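Local coordinates for protein gamma-D-glutamyl-L-lysine dipeptidyl-peptidase (PDB 3H41) that is a cysteine peptidase of cell-wall degradation that probably hydrolyses gamma-D-glutamyl-L-lysine bonds in murein peptides, releasing L-Ala-D-Glu, at residues E69-D74 against L83-P88; A16-A21 against T62-G67; D74-W79 against P97-E102. One frame throughout, in Å; residues are numbered along the deposited sequence.

Contact 1 (E69-D74 against L83-P88); sequences EVTVVD and LVHGQP
Val70 and Val84 face each other as a non-hydrogen-bonded pair of two antiparallel strands, their CA atoms 4.6 Å apart. Next to them Thr71 and Leu83 form a hydrogen-bonded pair, with Thr71 N to Leu83 O at 3.0 Å and Leu83 N to Thr71 O at 2.9 Å. Beyond the end of the second strand, His85 N donates to Glu69 O (3.1 Å). This backbone core is close-knit: Val70 CA comes within 3.2 Å of Leu83 O in a CA-H...O contact, and beta-branched Val70 and Val84 suit the extended chain and point to the same buried face.

On the Thr71 and Leu83 face the tight spot is polar. His85 CG lies anti to the carbonyl carbon (chi1 -63°); the imidazole lies with one face over the Glu69-Val70 peptide, and NE2 donates in its ring plane to Thr71 OG1 at 2.7 Å. That hydroxyl is also hydrogen-bonded to Glu94. Glu69, extended beyond CG, brings OE2 to 3.2 Å from His85 CE1, its carboxylate plane turned 46° from the imidazole; OE2 is salt-bridged to Lys8.

The far end is looser and more exposed: Val73 CG1 only brushes Leu83 CD1, at 3.9 Å. There Val73 and Asp74 both face Lys81, a classic beta bulge. The whole is an antiparallel beta hairpin of the protein's SH3-type domain, its second strand leaving through a type II turn with Gly86 at the positive-phi corner.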
ATOM      1  N   GLU A  69     -11.844  -1.925   3.289  1.00 15.96           N
ATOM      2  CA  GLU A  69     -13.190  -2.222   2.804  1.00 16.10           C
ATOM      3  C   GLU A  69     -13.190  -2.275   1.277  1.00 14.72           C
ATOM      4  O   GLU A  69     -12.504  -1.496   0.623  1.00 14.05           O
ATOM      5  CB  GLU A  69     -14.169  -1.154   3.246  1.00 17.50           C
ATOM      6  CG  GLU A  69     -15.632  -1.527   2.990  1.00 18.48           C
ATOM      7  CD  GLU A  69     -16.613  -0.505   3.587  1.00 29.92           C
ATOM      8  OE1 GLU A  69     -16.386  -0.041   4.729  1.00 29.24           O
ATOM      9  OE2 GLU A  69     -17.613  -0.172   2.921  1.00 26.42           O
ATOM     10  N   VAL A  70     -13.982  -3.187   0.734  1.00 13.41           N
ATOM     11  CA  VAL A  70     -14.149  -3.303  -0.685  1.00 15.30           C
ATOM     12  C   VAL A  70     -15.653  -3.425  -1.009  1.00 18.17           C
ATOM     13  O   VAL A  70     -16.442  -3.849  -0.156  1.00 18.14           O
ATOM     14  CB  VAL A  70     -13.393  -4.547  -1.286  1.00 15.77           C
ATOM     15  CG1 VAL A  70     -11.884  -4.551  -0.861  1.00 11.65           C
ATOM     16  CG2 VAL A  70     -14.086  -5.868  -0.944  1.00 14.85           C
ATOM     17  N   THR A  71     -16.004  -3.070  -2.246  1.00 17.00           N
ATOM     18  CA  THR A  71     -17.316  -3.385  -2.806  1.00 15.36           C
ATOM     19  C   THR A  71     -17.168  -4.571  -3.766  1.00 15.36           C
ATOM     20  O   THR A  71     -16.390  -4.487  -4.716  1.00 18.04           O
ATOM     21  CB  THR A  71     -17.916  -2.176  -3.564  1.00 14.60           C
ATOM     22  OG1 THR A  71     -17.977  -1.035  -2.688  1.00 17.57           O
ATOM     23  CG2 THR A  71     -19.358  -2.543  -4.201  1.00 14.57           C
ATOM     24  N   VAL A  72     -17.890  -5.660  -3.514  1.00 17.62           N
ATOM     25  CA  VAL A  72     -17.856  -6.832  -4.390  1.00 16.33           C
ATOM     26  C   VAL A  72     -18.819  -6.574  -5.548  1.00 19.75           C
ATOM     27  O   VAL A  72     -20.022  -6.318  -5.319  1.00 17.94           O
ATOM     28  CB  VAL A  72     -18.166  -8.158  -3.652  1.00 15.92           C
ATOM     29  CG1 VAL A  72     -17.991  -9.355  -4.579  1.00 13.73           C
ATOM     30  CG2 VAL A  72     -17.302  -8.317  -2.400  1.00 14.02           C
ATOM     31  N   VAL A  73     -18.289  -6.598  -6.775  1.00 18.27           N
ATOM     32  CA  VAL A  73     -19.080  -6.287  -7.978  1.00 20.80           C
ATOM     33  C   VAL A  73     -19.313  -7.436  -8.980  1.00 23.43           C
ATOM     34  O   VAL A  73     -20.194  -7.334  -9.836  1.00 24.88           O
ATOM     35  CB  VAL A  73     -18.485  -5.063  -8.734  1.00 23.23           C
ATOM     36  CG1 VAL A  73     -18.515  -3.783  -7.835  1.00 19.25           C
ATOM     37  CG2 VAL A  73     -17.086  -5.355  -9.252  1.00 23.76           C
ATOM     38  N   ASP A  74     -18.536  -8.518  -8.900  1.00 20.83           N
ATOM     39  CA  ASP A  74     -18.693  -9.650  -9.829  1.00 20.89           C
ATOM     40  C   ASP A  74     -18.078 -10.853  -9.177  1.00 21.96           C
ATOM     41  O   ASP A  74     -17.304 -10.700  -8.213  1.00 20.02           O
ATOM     42  CB  ASP A  74     -18.006  -9.355 -11.173  1.00 20.41           C
ATOM     43  CG  ASP A  74     -18.584 -10.168 -12.349  1.00 30.11           C
ATOM     44  OD1 ASP A  74     -19.391 -11.105 -12.140  1.00 28.02           O
ATOM     45  OD2 ASP A  74     -18.212  -9.848 -13.494  1.00 34.11           O
ATOM     46  N   LEU A  83     -13.958  -3.435  -5.796  1.00 14.07           N
ATOM     47  CA  LEU A  83     -13.458  -2.074  -5.840  1.00 15.44           C
ATOM     48  C   LEU A  83     -12.902  -1.724  -4.451  1.00 16.22           C
ATOM     49  O   LEU A  83     -13.637  -1.735  -3.450  1.00 14.59           O
ATOM     50  CB  LEU A  83     -14.569  -1.076  -6.229  1.00 14.85           C
ATOM     51  CG  LEU A  83     -15.355  -1.460  -7.485  1.00 18.38           C
ATOM     52  CD1 LEU A  83     -16.485  -0.424  -7.747  1.00 19.72           C
ATOM     53  CD2 LEU A  83     -14.411  -1.599  -8.690  1.00 17.02           C
ATOM     54  N   VAL A  84     -11.611  -1.399  -4.402  1.00 15.32           N
ATOM     55  CA  VAL A  84     -10.937  -1.109  -3.150  1.00 14.99           C
ATOM     56  C   VAL A  84     -11.159   0.330  -2.748  1.00 14.79           C
ATOM     57  O   VAL A  84     -10.732   1.278  -3.422  1.00 14.17           O
ATOM     58  CB  VAL A  84      -9.405  -1.399  -3.225  1.00 14.49           C
ATOM     59  CG1 VAL A  84      -8.729  -1.085  -1.842  1.00 15.22           C
ATOM     60  CG2 VAL A  84      -9.118  -2.880  -3.693  1.00 12.12           C
ATOM     61  N   HIS A  85     -11.836   0.513  -1.631  1.00 18.26           N
ATOM     62  CA  HIS A  85     -12.135   1.858  -1.172  1.00 17.09           C
ATOM     63  C   HIS A  85     -10.816   2.456  -0.675  1.00 19.94           C
ATOM     64  O   HIS A  85      -9.980   1.759  -0.064  1.00 21.00           O
ATOM     65  CB  HIS A  85     -13.118   1.829   0.008  1.00 17.26           C
ATOM     66  CG  HIS A  85     -14.471   1.253  -0.313  1.00 19.86           C
ATOM     67  ND1 HIS A  85     -15.558   1.403   0.530  1.00 20.34           N
ATOM     68  CD2 HIS A  85     -14.919   0.546  -1.375  1.00 23.15           C
ATOM     69  CE1 HIS A  85     -16.613   0.812  -0.005  1.00 21.41           C
ATOM     70  NE2 HIS A  85     -16.249   0.264  -1.151  1.00 22.84           N
ATOM     71  N   GLY A  86     -10.639   3.736  -0.941  1.00 20.65           N
ATOM     72  CA  GLY A  86      -9.498   4.468  -0.411  1.00 20.04           C
ATOM     73  C   GLY A  86      -8.280   4.453  -1.300  1.00 18.28           C
ATOM     74  O   GLY A  86      -7.230   4.957  -0.910  1.00 19.88           O
ATOM     75  N   GLN A  87      -8.439   3.908  -2.510  1.00 16.53           N
ATOM     76  CA  GLN A  87      -7.402   3.930  -3.510  1.00 17.47           C
ATOM     77  C   GLN A  87      -7.936   4.630  -4.742  1.00 18.03           C
ATOM     78  O   GLN A  87      -8.489   4.000  -5.644  1.00 16.10           O
ATOM     79  CB  GLN A  87      -6.916   2.510  -3.800  1.00 15.03           C
ATOM     80  CG  GLN A  87      -6.173   1.894  -2.602  1.00 17.21           C
ATOM     81  CD  GLN A  87      -5.429   0.618  -2.968  1.00 18.48           C
ATOM     82  OE1 GLN A  87      -5.411   0.208  -4.135  1.00 15.54           O
ATOM     83  NE2 GLN A  87      -4.840  -0.040  -1.961  1.00 11.66           N
ATOM     84  N   PRO A  88      -7.812   5.959  -4.772  1.00 16.42           N
ATOM     85  CA  PRO A  88      -8.467   6.686  -5.878  1.00 16.88           C
ATOM     86  C   PRO A  88      -7.898   6.375  -7.268  1.00 17.23           C
ATOM     87  O   PRO A  88      -6.691   6.157  -7.425  1.00 16.83           O
ATOM     88  CB  PRO A  88      -8.230   8.149  -5.518  1.00 17.12           C
ATOM     89  CG  PRO A  88      -8.018   8.147  -4.032  1.00 14.63           C
ATOM     90  CD  PRO A  88      -7.236   6.887  -3.789  1.00 17.62           C
TER

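Contact 2 (A16-A21 against T62-G67)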
ATOM      1  N   ALA A  16      -3.995  -8.515   0.378  1.00 10.37           N
ATOM      2  CA  ALA A  16      -4.568  -9.187  -0.797  1.00 12.63           C
ATOM      3  C   ALA A  16      -4.039  -8.551  -2.076  1.00 10.62           C
ATOM      4  O   ALA A  16      -4.023  -7.344  -2.222  1.00 14.13           O
ATOM      5  CB  ALA A  16      -6.083  -9.130  -0.800  1.00 11.84           C
ATOM      6  N   THR A  17      -3.691  -9.402  -3.035  1.00 12.52           N
ATOM      7  CA  THR A  17      -3.204  -8.961  -4.326  1.00 10.72           C
ATOM      8  C   THR A  17      -4.352  -9.096  -5.313  1.00 12.40           C
ATOM      9  O   THR A  17      -4.982 -10.157  -5.388  1.00 15.27           O
ATOM     10  CB  THR A  17      -2.032  -9.854  -4.709  1.00 10.43           C
ATOM     11  OG1 THR A  17      -1.011  -9.694  -3.711  1.00 13.16           O
ATOM     12  CG2 THR A  17      -1.460  -9.462  -6.082  1.00 10.14           C
ATOM     13  N   LEU A  18      -4.638  -7.995  -6.009  1.00 12.63           N
ATOM     14  CA  LEU A  18      -5.693  -7.945  -6.983  1.00 10.94           C
ATOM     15  C   LEU A  18      -5.130  -8.086  -8.410  1.00 13.22           C
ATOM     16  O   LEU A  18      -4.155  -7.426  -8.789  1.00 14.25           O
ATOM     17  CB  LEU A  18      -6.466  -6.634  -6.850  1.00 10.46           C
ATOM     18  CG  LEU A  18      -7.527  -6.643  -5.720  1.00 15.57           C
ATOM     19  CD1 LEU A  18      -6.877  -6.684  -4.352  1.00 19.00           C
ATOM     20  CD2 LEU A  18      -8.403  -5.390  -5.897  1.00 16.52           C
ATOM     21  N   TRP A  19      -5.787  -8.931  -9.182  1.00 11.04           N
ATOM     22  CA  TRP A  19      -5.329  -9.353 -10.530  1.00 14.02           C
ATOM     23  C   TRP A  19      -6.185  -8.672 -11.600  1.00 14.83           C
ATOM     24  O   TRP A  19      -7.340  -8.350 -11.337  1.00 14.13           O
ATOM     25  CB  TRP A  19      -5.395 -10.892 -10.665  1.00 16.17           C
ATOM     26  CG  TRP A  19      -4.401 -11.548  -9.754  1.00 10.04           C
ATOM     27  CD1 TRP A  19      -4.494 -11.619  -8.400  1.00 14.97           C
ATOM     28  CD2 TRP A  19      -3.117 -12.123 -10.089  1.00 10.71           C
ATOM     29  NE1 TRP A  19      -3.392 -12.209  -7.871  1.00 11.73           N
ATOM     30  CE2 TRP A  19      -2.526 -12.544  -8.878  1.00 10.84           C
ATOM     31  CE3 TRP A  19      -2.436 -12.372 -11.291  1.00 14.73           C
ATOM     32  CZ2 TRP A  19      -1.261 -13.172  -8.822  1.00 12.65           C
ATOM     33  CZ3 TRP A  19      -1.191 -12.969 -11.238  1.00 11.54           C
ATOM     34  CH2 TRP A  19      -0.619 -13.387 -10.012  1.00 17.11           C
ATOM     35  N   THR A  20      -5.623  -8.473 -12.795  1.00 14.00           N
ATOM     36  CA  THR A  20      -6.355  -7.883 -13.894  1.00 14.74           C
ATOM     37  C   THR A  20      -7.364  -8.872 -14.465  1.00 13.64           C
ATOM     38  O   THR A  20      -8.253  -8.477 -15.167  1.00 17.90           O
ATOM     39  CB  THR A  20      -5.410  -7.456 -15.033  1.00 14.42           C
ATOM     40  OG1 THR A  20      -4.634  -8.595 -15.448  1.00 13.99           O
ATOM     41  CG2 THR A  20      -4.500  -6.320 -14.551  1.00 10.07           C
ATOM     42  N   ALA A  21      -7.232 -10.158 -14.171  1.00 15.15           N
ATOM     43  CA  ALA A  21      -8.212 -11.150 -14.601  1.00 13.88           C
ATOM     44  C   ALA A  21      -8.217 -12.207 -13.547  1.00 16.69           C
ATOM     45  O   ALA A  21      -7.203 -12.385 -12.885  1.00 17.87           O
ATOM     46  CB  ALA A  21      -7.821 -11.768 -15.973  1.00 15.60           C
ATOM     47  N   THR A  62      -3.450  -3.915  -7.893  1.00 11.96           N
ATOM     48  CA  THR A  62      -3.083  -3.245  -6.663  1.00 11.98           C
ATOM     49  C   THR A  62      -3.022  -4.272  -5.537  1.00 11.97           C
ATOM     50  O   THR A  62      -3.195  -5.453  -5.763  1.00 11.66           O
ATOM     51  CB  THR A  62      -4.064  -2.108  -6.295  1.00 12.65           C
ATOM     52  OG1 THR A  62      -3.520  -1.318  -5.212  1.00 12.59           O
ATOM     53  CG2 THR A  62      -5.450  -2.675  -5.942  1.00 12.59           C
ATOM     54  N   GLN A  63      -2.745  -3.816  -4.336  1.00 11.74           N
ATOM     55  CA  GLN A  63      -2.913  -4.664  -3.177  1.00 12.64           C
ATOM     56  C   GLN A  63      -3.715  -3.908  -2.151  1.00 11.59           C
ATOM     57  O   GLN A  63      -3.640  -2.672  -2.108  1.00 12.99           O
ATOM     58  CB  GLN A  63      -1.562  -5.051  -2.581  1.00 13.81           C
ATOM     59  CG  GLN A  63      -0.717  -6.045  -3.442  1.00 11.77           C
ATOM     60  CD  GLN A  63       0.603  -6.358  -2.777  1.00 10.25           C
ATOM     61  OE1 GLN A  63       1.240  -5.462  -2.189  1.00 13.05           O
ATOM     62  NE2 GLN A  63       1.011  -7.634  -2.813  1.00 11.90           N
ATOM     63  N   ALA A  64      -4.489  -4.640  -1.340  1.00 12.15           N
ATOM     64  CA  ALA A  64      -5.323  -4.041  -0.290  1.00 13.05           C
ATOM     65  C   ALA A  64      -4.965  -4.688   1.023  1.00 11.83           C
ATOM     66  O   ALA A  64      -4.743  -5.910   1.074  1.00 12.11           O
ATOM     67  CB  ALA A  64      -6.807  -4.232  -0.603  1.00 10.21           C
ATOM     68  N   LEU A  65      -4.894  -3.885   2.082  1.00 13.40           N
ATOM     69  CA  LEU A  65      -4.472  -4.408   3.389  1.00 11.58           C
ATOM     70  C   LEU A  65      -5.607  -4.982   4.254  1.00 12.93           C
ATOM     71  O   LEU A  65      -6.762  -4.571   4.135  1.00 12.73           O
ATOM     72  CB  LEU A  65      -3.767  -3.321   4.199  1.00 11.97           C
ATOM     73  CG  LEU A  65      -2.559  -2.608   3.558  1.00 10.79           C
ATOM     74  CD1 LEU A  65      -1.911  -1.579   4.528  1.00 13.24           C
ATOM     75  CD2 LEU A  65      -1.543  -3.634   3.038  1.00  9.36           C
ATOM     76  N   LEU A  66      -5.233  -5.880   5.172  1.00 10.74           N
ATOM     77  CA  LEU A  66      -6.109  -6.383   6.218  1.00 12.43           C
ATOM     78  C   LEU A  66      -7.037  -5.283   6.723  1.00 14.31           C
ATOM     79  O   LEU A  66      -6.586  -4.180   7.080  1.00 12.83           O
ATOM     80  CB  LEU A  66      -5.285  -6.928   7.378  1.00 11.03           C
ATOM     81  CG  LEU A  66      -6.113  -7.525   8.515  1.00 10.34           C
ATOM     82  CD1 LEU A  66      -6.604  -8.883   8.119  1.00 12.84           C
ATOM     83  CD2 LEU A  66      -5.235  -7.556   9.818  1.00 11.27           C
ATOM     84  N   GLY A  67      -8.332  -5.578   6.729  1.00 11.10           N
ATOM     85  CA  GLY A  67      -9.335  -4.630   7.191  1.00 14.85           C
ATOM     86  C   GLY A  67      -9.835  -3.581   6.222  1.00 17.19           C
ATOM     87  O   GLY A  67     -10.828  -2.901   6.516  1.00 16.04           O
TER
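Ala16 and Ala64 pair within a two-stranded antiparallel sheet, in which strand 15-19 runs beside strand 60-65 of the SH3-type domain. The two alanines are a hydrogen-bonded pair: Ala16 N donates to Ala64 O at 2.8 Å, and Ala64 N returns the bond to Ala16 O at 2.9 Å. Methyl side chains suit this buried face, where Val84 covers Ala64 and Met100 covers Ala16.

Thr17 turns to the other face, opposite Gln63 in a non-hydrogen-bonded pair. The two side chains lie alongside and point the same way. Gln63 CG is anti to its carbonyl carbon (chi1 -70°), and from the extended chain beyond it NE2 donates to Thr17 OG1 at 3.0 Å, close to the amide plane. Gln63 OE1 accepts from Thr209 N, so both halves of this buried amide are used, a good reason for glutamine here.

Leu18 returns to the alanine face, against Val82 and Val84, and its N donates to Thr62 O. Thr62 divides its labour: OG1 bonds to Gln87 and Arg233, near the bound alanine, while its methyl CG2 lies 4.0 Å from Leu18 CD2.

Contact 3 (D74-W79 against P97-E102)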
ATOM      1  N   ASP A  74     -18.536  -8.518  -8.900  1.00 20.83           N
ATOM      2  CA  ASP A  74     -18.693  -9.650  -9.829  1.00 20.89           C
ATOM      3  C   ASP A  74     -18.078 -10.853  -9.177  1.00 21.96           C
ATOM      4  O   ASP A  74     -17.304 -10.700  -8.213  1.00 20.02           O
ATOM      5  CB  ASP A  74     -18.006  -9.355 -11.173  1.00 20.41           C
ATOM      6  CG  ASP A  74     -18.584 -10.168 -12.349  1.00 30.11           C
ATOM      7  OD1 ASP A  74     -19.391 -11.105 -12.140  1.00 28.02           O
ATOM      8  OD2 ASP A  74     -18.212  -9.848 -13.494  1.00 34.11           O
ATOM      9  N   LYS A  75     -18.439 -12.045  -9.656  1.00 20.17           N
ATOM     10  CA  LYS A  75     -17.919 -13.304  -9.135  1.00 18.71           C
ATOM     11  C   LYS A  75     -17.815 -14.306 -10.269  1.00 20.70           C
ATOM     12  O   LYS A  75     -18.775 -14.493 -11.008  1.00 21.33           O
ATOM     13  CB  LYS A  75     -18.809 -13.893  -8.025  1.00 19.25           C
ATOM     14  CG  LYS A  75     -18.415 -15.298  -7.568  1.00 25.32           C
ATOM     15  CD  LYS A  75     -19.133 -15.709  -6.275  1.00 28.84           C
ATOM     16  CE  LYS A  75     -18.928 -17.178  -5.947  1.00 33.34           C
ATOM     17  NZ  LYS A  75     -19.157 -17.450  -4.500  1.00 36.91           N
ATOM     18  N   LYS A  76     -16.639 -14.894 -10.441  1.00 21.81           N
ATOM     19  CA  LYS A  76     -16.425 -15.946 -11.417  1.00 22.39           C
ATOM     20  C   LYS A  76     -15.723 -17.089 -10.704  1.00 23.82           C
ATOM     21  O   LYS A  76     -14.546 -16.991 -10.342  1.00 23.89           O
ATOM     22  CB  LYS A  76     -15.561 -15.476 -12.574  1.00 25.56           C
ATOM     23  CG  LYS A  76     -16.034 -14.258 -13.334  1.00 32.21           C
ATOM     24  CD  LYS A  76     -17.061 -14.583 -14.378  1.00 43.47           C
ATOM     25  CE  LYS A  76     -17.211 -13.443 -15.390  1.00 42.58           C
ATOM     26  NZ  LYS A  76     -18.655 -13.216 -15.660  1.00 47.06           N
ATOM     27  N   GLY A  77     -16.440 -18.177 -10.479  1.00 24.97           N
ATOM     28  CA  GLY A  77     -15.897 -19.300  -9.718  1.00 26.77           C
ATOM     29  C   GLY A  77     -15.466 -18.887  -8.320  1.00 26.83           C
ATOM     30  O   GLY A  77     -16.238 -18.276  -7.592  1.00 28.43           O
ATOM     31  N   ASP A  78     -14.223 -19.203  -7.963  1.00 28.28           N
ATOM     32  CA  ASP A  78     -13.644 -18.854  -6.654  1.00 27.20           C
ATOM     33  C   ASP A  78     -13.141 -17.396  -6.566  1.00 24.36           C
ATOM     34  O   ASP A  78     -12.671 -16.969  -5.513  1.00 24.41           O
ATOM     35  CB  ASP A  78     -12.472 -19.791  -6.339  1.00 28.28           C
ATOM     36  CG  ASP A  78     -12.899 -21.245  -6.166  1.00 34.40           C
ATOM     37  OD1 ASP A  78     -13.991 -21.508  -5.622  1.00 33.42           O
ATOM     38  OD2 ASP A  78     -12.128 -22.139  -6.564  1.00 44.41           O
ATOM     39  N   TRP A  79     -13.226 -16.652  -7.666  1.00 22.10           N
ATOM     40  CA  TRP A  79     -12.724 -15.285  -7.729  1.00 18.36           C
ATOM     41  C   TRP A  79     -13.829 -14.244  -7.719  1.00 19.70           C
ATOM     42  O   TRP A  79     -14.888 -14.445  -8.306  1.00 18.87           O
ATOM     43  CB  TRP A  79     -11.878 -15.108  -8.985  1.00 19.96           C
ATOM     44  CG  TRP A  79     -10.606 -15.885  -8.934  1.00 18.01           C
ATOM     45  CD1 TRP A  79     -10.470 -17.225  -9.120  1.00 18.88           C
ATOM     46  CD2 TRP A  79      -9.280 -15.384  -8.630  1.00 14.73           C
ATOM     47  NE1 TRP A  79      -9.137 -17.586  -9.012  1.00 18.50           N
ATOM     48  CE2 TRP A  79      -8.399 -16.476  -8.689  1.00 18.42           C
ATOM     49  CE3 TRP A  79      -8.762 -14.117  -8.351  1.00 16.03           C
ATOM     50  CZ2 TRP A  79      -7.022 -16.342  -8.460  1.00 17.47           C
ATOM     51  CZ3 TRP A  79      -7.421 -13.985  -8.139  1.00 16.76           C
ATOM     52  CH2 TRP A  79      -6.557 -15.096  -8.192  1.00 15.57           C
ATOM     53  N   PRO A  97     -10.249  -1.174  -9.023  1.00 15.51           N
ATOM     54  CA  PRO A  97     -10.787  -2.461  -9.417  1.00 14.66           C
ATOM     55  C   PRO A  97      -9.748  -3.563  -9.572  1.00 14.33           C
ATOM     56  O   PRO A  97      -8.600  -3.308  -9.938  1.00 16.42           O
ATOM     57  CB  PRO A  97     -11.421  -2.152 -10.745  1.00 15.23           C
ATOM     58  CG  PRO A  97     -10.482  -1.171 -11.340  1.00 12.84           C
ATOM     59  CD  PRO A  97     -10.127  -0.267 -10.178  1.00 17.25           C
ATOM     60  N   GLY A  98     -10.170  -4.785  -9.306  1.00 14.73           N
ATOM     61  CA  GLY A  98      -9.378  -5.948  -9.631  1.00 15.08           C
ATOM     62  C   GLY A  98      -9.956  -7.225  -9.074  1.00 14.67           C
ATOM     63  O   GLY A  98     -10.895  -7.195  -8.335  1.00 15.42           O
ATOM     64  N   TRP A  99      -9.344  -8.342  -9.434  1.00 12.06           N
ATOM     65  CA  TRP A  99      -9.827  -9.674  -9.087  1.00 13.59           C
ATOM     66  C   TRP A  99      -8.975 -10.308  -8.000  1.00 15.35           C
ATOM     67  O   TRP A  99      -7.728 -10.212  -8.011  1.00 15.04           O
ATOM     68  CB  TRP A  99      -9.825 -10.566 -10.336  1.00 14.35           C
ATOM     69  CG  TRP A  99     -10.787 -10.141 -11.384  1.00 13.76           C
ATOM     70  CD1 TRP A  99     -10.584  -9.232 -12.377  1.00 17.94           C
ATOM     71  CD2 TRP A  99     -12.117 -10.661 -11.577  1.00 14.98           C
ATOM     72  NE1 TRP A  99     -11.733  -9.118 -13.149  1.00 15.35           N
ATOM     73  CE2 TRP A  99     -12.677  -9.992 -12.683  1.00 22.62           C
ATOM     74  CE3 TRP A  99     -12.886 -11.607 -10.900  1.00 15.42           C
ATOM     75  CZ2 TRP A  99     -13.970 -10.254 -13.144  1.00 20.63           C
ATOM     76  CZ3 TRP A  99     -14.181 -11.865 -11.357  1.00 21.03           C
ATOM     77  CH2 TRP A  99     -14.705 -11.194 -12.465  1.00 19.61           C
HETATM   78  N   MSE A 100      -9.651 -10.942  -7.050  1.00 14.54           N
HETATM   79  CA  MSE A 100      -9.006 -11.583  -5.917  1.00 15.65           C
HETATM   80  C   MSE A 100      -9.786 -12.836  -5.472  1.00 15.91           C
HETATM   81  O   MSE A 100     -10.980 -12.960  -5.771  1.00 17.24           O
HETATM   82  CB  MSE A 100      -8.869 -10.581  -4.771  1.00 16.72           C
HETATM   83  CG  MSE A 100     -10.197 -10.025  -4.235  1.00 20.60           C
HETATM   84 SE   MSE A 100      -9.904  -8.924  -2.639  0.75  8.01          SE
HETATM   85  CE  MSE A 100      -9.382 -10.331  -1.510  1.00 10.85           C
ATOM     86  N   PRO A 101      -9.124 -13.775  -4.768  1.00 15.89           N
ATOM     87  CA  PRO A 101      -9.894 -14.933  -4.258  1.00 15.18           C
ATOM     88  C   PRO A 101     -10.909 -14.537  -3.227  1.00 18.50           C
ATOM     89  O   PRO A 101     -10.587 -13.796  -2.299  1.00 17.14           O
ATOM     90  CB  PRO A 101      -8.832 -15.824  -3.628  1.00 16.05           C
ATOM     91  CG  PRO A 101      -7.542 -15.435  -4.331  1.00 17.67           C
ATOM     92  CD  PRO A 101      -7.677 -13.966  -4.563  1.00 15.08           C
ATOM     93  N   GLU A 102     -12.127 -15.033  -3.385  1.00 18.19           N
ATOM     94  CA  GLU A 102     -13.188 -14.767  -2.405  1.00 18.98           C
ATOM     95  C   GLU A 102     -12.802 -15.167  -0.983  1.00 17.88           C
ATOM     96  O   GLU A 102     -13.233 -14.541  -0.012  1.00 15.35           O
ATOM     97  CB  GLU A 102     -14.495 -15.464  -2.805  1.00 18.19           C
ATOM     98  CG  GLU A 102     -15.664 -14.891  -2.000  1.00 26.73           C
ATOM     99  CD  GLU A 102     -17.024 -15.265  -2.573  1.00 39.25           C
ATOM    100  OE1 GLU A 102     -17.156 -16.403  -3.062  1.00 37.51           O
ATOM    101  OE2 GLU A 102     -17.944 -14.417  -2.523  1.00 44.54           O
TER
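Trp79 and Trp99 make the two largest contributions to the buried surface here. The six-membered ring of Trp79 lies alongside Pro101, whose CG sits over one face, toward the rim. Pro101 CD makes an off-centre CH-pi contact 4.1 Å from the ring centroid; proline, compact and apolar, brings C-H bonds suited to a pi face. The same ring presses on the backbone, with CE3 3.3 Å from Met100 C (a selenomethionine), while Trp99 O lies near its plane at the edge. Trp99 has CG anti to its carbonyl carbon (chi1 -66°), and the benzene end of its indole reaches the first strand. There CH2 meets Lys76 CG at 3.5 Å, an aliphatic part of the lysine that needs no polar partner. Asp74 approaches the same CH2 atom, its carboxylate plane turned 47° from the indole.

One salt bridge joins the two segments on the more exposed side. Lys75, extended all the way, brings NZ to the syn lone pair of Glu102 OE1 at 2.7 Å, the two side chains crossing at about a right angle.

Backbone bonds complete the set. Glu102 N donates to Asp78 O at 2.9 Å. Lys76 to Trp79 form a type II' turn closed by Trp79 N to Lys76 O, with Lys76 N to Trp79 O in return, and Gly77 fits its positive-phi corner.

The turn joins strands 69-76 and 79-84, and strand 96-101 flanks the latter at the sheet's edge. Trp19 of strand 15-19 packs edge-to-face on Trp79, and Met100, pointing away from the turn, lies against Ala16 and Leu18.

From the N terminus, contact 2 comes first: strand 15-19 pairs with strand 60-65, closing a 40-residue excursion that is half helical. Only after it closes does contact 1 open, joining strands 69-76 and 79-84 as neighbours in the hairpin. Contact 3 begins at the shared Asp74 and ends on strand 96-101, so its segments alternate with those of contact 1 and the two cross. Leu83 against Pro97 links them within one sheet. The two-stranded sheet of contact 2 packs against this sheet: Gln87 NE2 probably bonds to Gln63 O, Val84 packs on Leu18, and Trp19 N hydrogen-bonds to Trp99 O.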